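Local coordinates for protein succinate-semialdehyde dehydrogenase (Synechococcus sp., PDB 4ITA) that probably catalyses the oxidation of succinic semialdehyde to succinate and binds NADPH, as a member of the aldehyde dehydrogenase family with a Rossmann-type fold, at residues Leu291-Pro296 against Thr301-Leu306; Met75-Gln80 against Thr257-Gln262. All coordinates share one frame; numbering follows the deposited sequence.

From the N terminus, the chain first passes through 75-80, the turn between helices 64-75 and 79-103. It returns to this turn only 177 residues later, when interaction 2 closes a very long loop at 257-262, where helix 245-257 ends. Interaction 1 opens afterwards and shuts a short loop between 291-296 and 301-306, within the connection from helix 274-289 to helix 309-325. The two contacts are thus in series, neither enclosing nor crossing the other, yet their centres lie about 8 Å apart. The G304 amide probably bonds to N260 OD1, and P296 O to the H79 amide, so the two closures are joined, one bond at the 257-262 turn and the other at the start of helix 79-103.

Interaction 1 of 2, residues Leu291-Pro296 against Thr301-Leu306; sequences LKIGDP and TDIGPL
A single parallel beta bridge, I293 opposite I303, ties together two parts of the long connection between helices 274-289 and 309-325. I303 N gives its hydrogen to K292 O at 2.9 Å, and I303 O receives one from G294 N at 3.0 Å. K292 O is gripped twice, because D302 N also reaches it at 2.8 Å, by a more bent bond (140°). D302 then returns to the same residue with its carboxylate: OD2 takes the K292 amide at 2.9 Å on the anti lone pair, in an almost perfectly straight bond (179°). Its CG stands anti to its own carbonyl carbon (chi1 -69°), which turns the carboxylate back toward K292, where L291 CD2 lies across it. D302 thus engages both the amide and the carbonyl of K292, the latter shared with I303, while the extended lysine side chain leads away from the contact.

Beside the bridge the two isoleucines lie side by side, I293 CG1 at 4.1 Å from I303 CB. T257, at the end of helix 245-257, packs against I303 and L291. Farther along, T301 OG1 reaches D295 O at 2.6 Å from above the carbonyl plane. With its hydroxyl beside the backbone N, T301 lays CG2 against G294 O, so both branches meet the turning chain. A valine in its place would probably leave the D295 carbonyl without this hydroxyl donor, and the turn at D295 less firmly held. P296 and P305 cross at about a right angle, CD to CD at 3.8 Å, with T11 touching both rings. The whole is a worked case of an irregular interhelical loop folded back on itself, its shape set by one isolated parallel bridge and by side-chain bonds to the backbone.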
loop_
_atom_site.group_PDB
_atom_site.type_symbol
_atom_site.label_atom_id
_atom_site.label_comp_id
_atom_site.label_asym_id
_atom_site.label_seq_id
_atom_site.Cartn_x
_atom_site.Cartn_y
_atom_site.Cartn_z
ATOM N N LEU A 291 34.048 20.923 13.154
ATOM C CA LEU A 291 32.661 21.376 13.169
ATOM C C LEU A 291 32.395 22.196 14.432
ATOM O O LEU A 291 32.902 21.878 15.502
ATOM C CB LEU A 291 31.705 20.184 13.093
ATOM C CG LEU A 291 31.753 19.418 11.771
ATOM C CD1 LEU A 291 30.915 18.149 11.854
ATOM C CD2 LEU A 291 31.280 20.293 10.619
ATOM N N LYS A 292 31.603 23.257 14.302
ATOM C CA LYS A 292 31.310 24.118 15.443
ATOM C C LYS A 292 30.098 23.611 16.212
ATOM O O LYS A 292 28.999 23.505 15.659
ATOM C CB LYS A 292 31.083 25.560 14.995
ATOM C CG LYS A 292 31.050 26.547 16.153
ATOM C CD LYS A 292 31.077 27.980 15.667
ATOM C CE LYS A 292 31.758 28.897 16.676
ATOM N NZ LYS A 292 31.867 30.300 16.180
ATOM N N ILE A 293 30.306 23.293 17.483
ATOM C CA ILE A 293 29.240 22.817 18.350
ATOM C C ILE A 293 28.803 23.958 19.258
ATOM O O ILE A 293 29.639 24.645 19.845
ATOM C CB ILE A 293 29.720 21.631 19.212
ATOM C CG1 ILE A 293 30.426 20.586 18.342
ATOM C CG2 ILE A 293 28.556 21.013 19.989
ATOM C CD1 ILE A 293 31.212 19.548 19.134
ATOM N N GLY A 294 27.499 24.174 19.380
ATOM C CA GLY A 294 27.029 25.235 20.248
ATOM C C GLY A 294 25.553 25.532 20.111
ATOM O O GLY A 294 24.769 24.687 19.677
ATOM N N ASP A 295 25.183 26.746 20.503
ATOM C CA ASP A 295 23.796 27.200 20.479
ATOM C C ASP A 295 23.290 27.171 19.045
ATOM O O ASP A 295 23.837 27.841 18.182
ATOM C CB ASP A 295 23.716 28.630 21.028
ATOM C CG ASP A 295 22.284 29.090 21.282
ATOM O OD1 ASP A 295 21.343 28.537 20.682
ATOM O OD2 ASP A 295 22.099 30.017 22.100
ATOM N N PRO A 296 22.231 26.386 18.788
ATOM C CA PRO A 296 21.738 26.269 17.412
ATOM C C PRO A 296 21.128 27.564 16.858
ATOM O O PRO A 296 20.993 27.702 15.642
ATOM C CB PRO A 296 20.693 25.149 17.508
ATOM C CG PRO A 296 20.244 25.166 18.938
ATOM C CD PRO A 296 21.496 25.510 19.717
ATOM N N THR A 301 26.855 28.049 14.106
ATOM C CA THR A 301 26.802 26.705 14.677
ATOM C C THR A 301 26.557 25.628 13.619
ATOM O O THR A 301 25.658 25.761 12.789
ATOM C CB THR A 301 25.721 26.624 15.768
ATOM O OG1 THR A 301 26.068 27.519 16.831
ATOM C CG2 THR A 301 25.595 25.208 16.317
ATOM N N ASP A 302 27.368 24.573 13.646
ATOM C CA ASP A 302 27.128 23.393 12.813
ATOM C C ASP A 302 26.293 22.349 13.542
ATOM O O ASP A 302 25.369 21.771 12.976
ATOM C CB ASP A 302 28.453 22.737 12.408
ATOM C CG ASP A 302 29.251 23.579 11.443
ATOM O OD1 ASP A 302 28.715 23.943 10.380
ATOM O OD2 ASP A 302 30.420 23.888 11.757
ATOM N N ILE A 303 26.639 22.106 14.799
ATOM C CA ILE A 303 26.049 21.032 15.582
ATOM C C ILE A 303 25.387 21.594 16.841
ATOM O O ILE A 303 26.073 22.106 17.727
ATOM C CB ILE A 303 27.129 20.012 16.041
ATOM C CG1 ILE A 303 27.975 19.517 14.861
ATOM C CG2 ILE A 303 26.494 18.852 16.800
ATOM C CD1 ILE A 303 27.205 18.715 13.835
ATOM N N GLY A 304 24.060 21.521 16.905
ATOM C CA GLY A 304 23.337 21.805 18.135
ATOM C C GLY A 304 23.202 20.548 18.979
ATOM O O GLY A 304 23.808 19.521 18.677
ATOM N N PRO A 305 22.392 20.611 20.040
ATOM C CA PRO A 305 22.173 19.439 20.888
ATOM C C PRO A 305 21.295 18.418 20.169
ATOM O O PRO A 305 20.552 18.789 19.258
ATOM C CB PRO A 305 21.395 20.020 22.076
ATOM C CG PRO A 305 20.599 21.144 21.455
ATOM C CD PRO A 305 21.516 21.739 20.411
ATOM N N LEU A 306 21.377 17.158 20.574
ATOM C CA LEU A 306 20.384 16.176 20.159
ATOM C C LEU A 306 19.028 16.580 20.731
ATOM O O LEU A 306 18.954 17.345 21.695
ATOM C CB LEU A 306 20.782 14.782 20.638
ATOM C CG LEU A 306 22.137 14.306 20.111
ATOM C CD1 LEU A 306 22.459 12.941 20.686
ATOM C CD2 LEU A 306 22.147 14.268 18.582
#

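Interaction 2 of 2, residues Met75-Gln80 against Thr257-Gln262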
loop_
_atom_site.group_PDB
_atom_site.type_symbol
_atom_site.label_atom_id
_atom_site.label_comp_id
_atom_site.label_asym_id
_atom_site.label_seq_id
_atom_site.Cartn_x
_atom_site.Cartn_y
_atom_site.Cartn_z
ATOM N N MET A 75 13.351 21.458 19.234
ATOM C CA MET A 75 14.067 20.222 18.934
ATOM C C MET A 75 15.542 20.370 18.560
ATOM O O MET A 75 16.199 19.381 18.245
ATOM C CB MET A 75 13.284 19.355 17.939
ATOM C CG MET A 75 12.820 20.068 16.669
ATOM S SD MET A 75 14.148 20.523 15.498
ATOM C CE MET A 75 14.837 18.892 15.126
ATOM N N GLY A 76 16.057 21.597 18.600
ATOM C CA GLY A 76 17.499 21.817 18.624
ATOM C C GLY A 76 18.273 21.853 17.316
ATOM O O GLY A 76 19.493 22.024 17.335
ATOM N N LYS A 77 17.605 21.695 16.178
ATOM C CA LYS A 77 18.322 21.829 14.907
ATOM C C LYS A 77 18.758 23.284 14.717
ATOM O O LYS A 77 18.147 24.193 15.285
ATOM C CB LYS A 77 17.474 21.346 13.722
ATOM C CG LYS A 77 16.420 22.330 13.244
ATOM C CD LYS A 77 15.531 21.705 12.172
ATOM C CE LYS A 77 16.254 21.617 10.854
ATOM N NZ LYS A 77 15.721 20.514 9.995
ATOM N N THR A 78 19.814 23.518 13.942
ATOM C CA THR A 78 20.286 24.888 13.781
ATOM C C THR A 78 19.200 25.761 13.163
ATOM O O THR A 78 18.398 25.301 12.337
ATOM C CB THR A 78 21.548 24.993 12.913
ATOM O OG1 THR A 78 21.246 24.584 11.573
ATOM C CG2 THR A 78 22.673 24.137 13.484
ATOM N N HIS A 79 19.162 27.021 13.577
ATOM C CA HIS A 79 18.194 27.963 13.043
ATOM C C HIS A 79 18.337 28.081 11.525
ATOM O O HIS A 79 17.341 28.157 10.797
ATOM C CB HIS A 79 18.367 29.323 13.717
ATOM C CG HIS A 79 17.332 30.331 13.327
ATOM N ND1 HIS A 79 17.646 31.492 12.658
ATOM C CD2 HIS A 79 15.992 30.351 13.515
ATOM C CE1 HIS A 79 16.540 32.189 12.448
ATOM N NE2 HIS A 79 15.525 31.521 12.963
ATOM N N GLN A 80 19.571 28.067 11.036
ATOM C CA GLN A 80 19.799 28.157 9.602
ATOM C C GLN A 80 19.228 26.959 8.845
ATOM O O GLN A 80 18.627 27.125 7.783
ATOM C CB GLN A 80 21.286 28.355 9.293
ATOM C CG GLN A 80 21.831 29.697 9.778
ATOM C CD GLN A 80 21.061 30.894 9.228
ATOM O OE1 GLN A 80 20.629 31.769 9.981
ATOM N NE2 GLN A 80 20.896 30.942 7.913
ATOM N N THR A 257 26.276 14.723 9.367
ATOM C CA THR A 257 26.145 15.633 10.504
ATOM C C THR A 257 25.008 16.650 10.422
ATOM O O THR A 257 24.699 17.290 11.422
ATOM C CB THR A 257 27.485 16.350 10.841
ATOM O OG1 THR A 257 27.838 17.256 9.790
ATOM C CG2 THR A 257 28.602 15.324 11.049
ATOM N N MET A 258 24.386 16.803 9.256
ATOM C CA MET A 258 23.237 17.706 9.118
ATOM C C MET A 258 22.127 17.291 10.075
ATOM O O MET A 258 21.983 16.117 10.389
ATOM C CB MET A 258 22.705 17.689 7.678
ATOM C CG MET A 258 22.195 16.318 7.233
ATOM S SD MET A 258 21.688 16.171 5.499
ATOM C CE MET A 258 21.297 14.417 5.423
ATOM N N ASN A 259 21.349 18.263 10.537
ATOM C CA ASN A 259 20.259 18.008 11.479
ATOM C C ASN A 259 20.764 17.332 12.750
ATOM O O ASN A 259 20.069 16.507 13.360
ATOM C CB ASN A 259 19.144 17.166 10.849
ATOM C CG ASN A 259 17.773 17.568 11.342
ATOM O OD1 ASN A 259 17.436 18.750 11.331
ATOM N ND2 ASN A 259 16.979 16.599 11.792
ATOM N N ASN A 260 21.992 17.686 13.136
ATOM C CA ASN A 260 22.678 17.087 14.286
ATOM C C ASN A 260 22.740 15.561 14.195
ATOM O O ASN A 260 22.716 14.856 15.206
ATOM C CB ASN A 260 22.043 17.560 15.602
ATOM C CG ASN A 260 21.924 19.073 15.671
ATOM O OD1 ASN A 260 22.764 19.789 15.127
ATOM N ND2 ASN A 260 20.872 19.566 16.316
ATOM N N GLY A 261 22.817 15.076 12.961
ATOM C CA GLY A 261 22.882 13.656 12.679
ATOM C C GLY A 261 21.540 12.959 12.614
ATOM O O GLY A 261 21.469 11.795 12.228
ATOM N N GLN A 262 20.474 13.661 12.996
ATOM C CA GLN A 262 19.164 13.035 13.167
ATOM C C GLN A 262 18.346 13.042 11.885
ATOM O O GLN A 262 17.306 13.702 11.776
ATOM C CB GLN A 262 18.413 13.715 14.312
ATOM C CG GLN A 262 19.188 13.646 15.629
ATOM C CD GLN A 262 18.797 14.722 16.617
ATOM O OE1 GLN A 262 18.579 14.442 17.799
ATOM N NE2 GLN A 262 18.711 15.964 16.143
HETATM O O HOH W 1 18.580 18.387 17.548
HETATM O O HOH W 2 20.946 21.086 12.890
#
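Two direct side-chain hydrogen bonds join K77 and G76 to the turn at N259 and N260. The charged one runs from K77 NZ to N259 OD1 at 2.8 Å, with the ammonium above the amide's carbonyl plane. A bend at chi3 (-75°) curls the lysine around this oxygen, leaving K77 CE 3.1 Å from N259 OD1, and E85 holds NZ in a salt bridge. The neutral one is N260 ND2 to G76 O, 3.0 Å, lying in the asparagine's amide plane but approaching well above that of the carbonyl.

Water extends the contact. One molecule donates to M75 O and accepts from both N260 ND2 and Q262 NE2; another accepts from T78 N and bonds weakly to N260 OD1, whose main partner is the G304 amide.

Behind these bonds stands a second shell. N259 ND2 donates to Q262 O at 2.9 Å, Q262 NE2 donates back to N259 O at 3.1 Å, and N133 O also takes N259 ND2, fixing the turn of the amide that faces K77. The N259 side chain is about 7 Å from the bound NADPH. The sequence NNGQ at 259-262 is consistent with the loop that leads to the catalytic cysteine in aldehyde dehydrogenases.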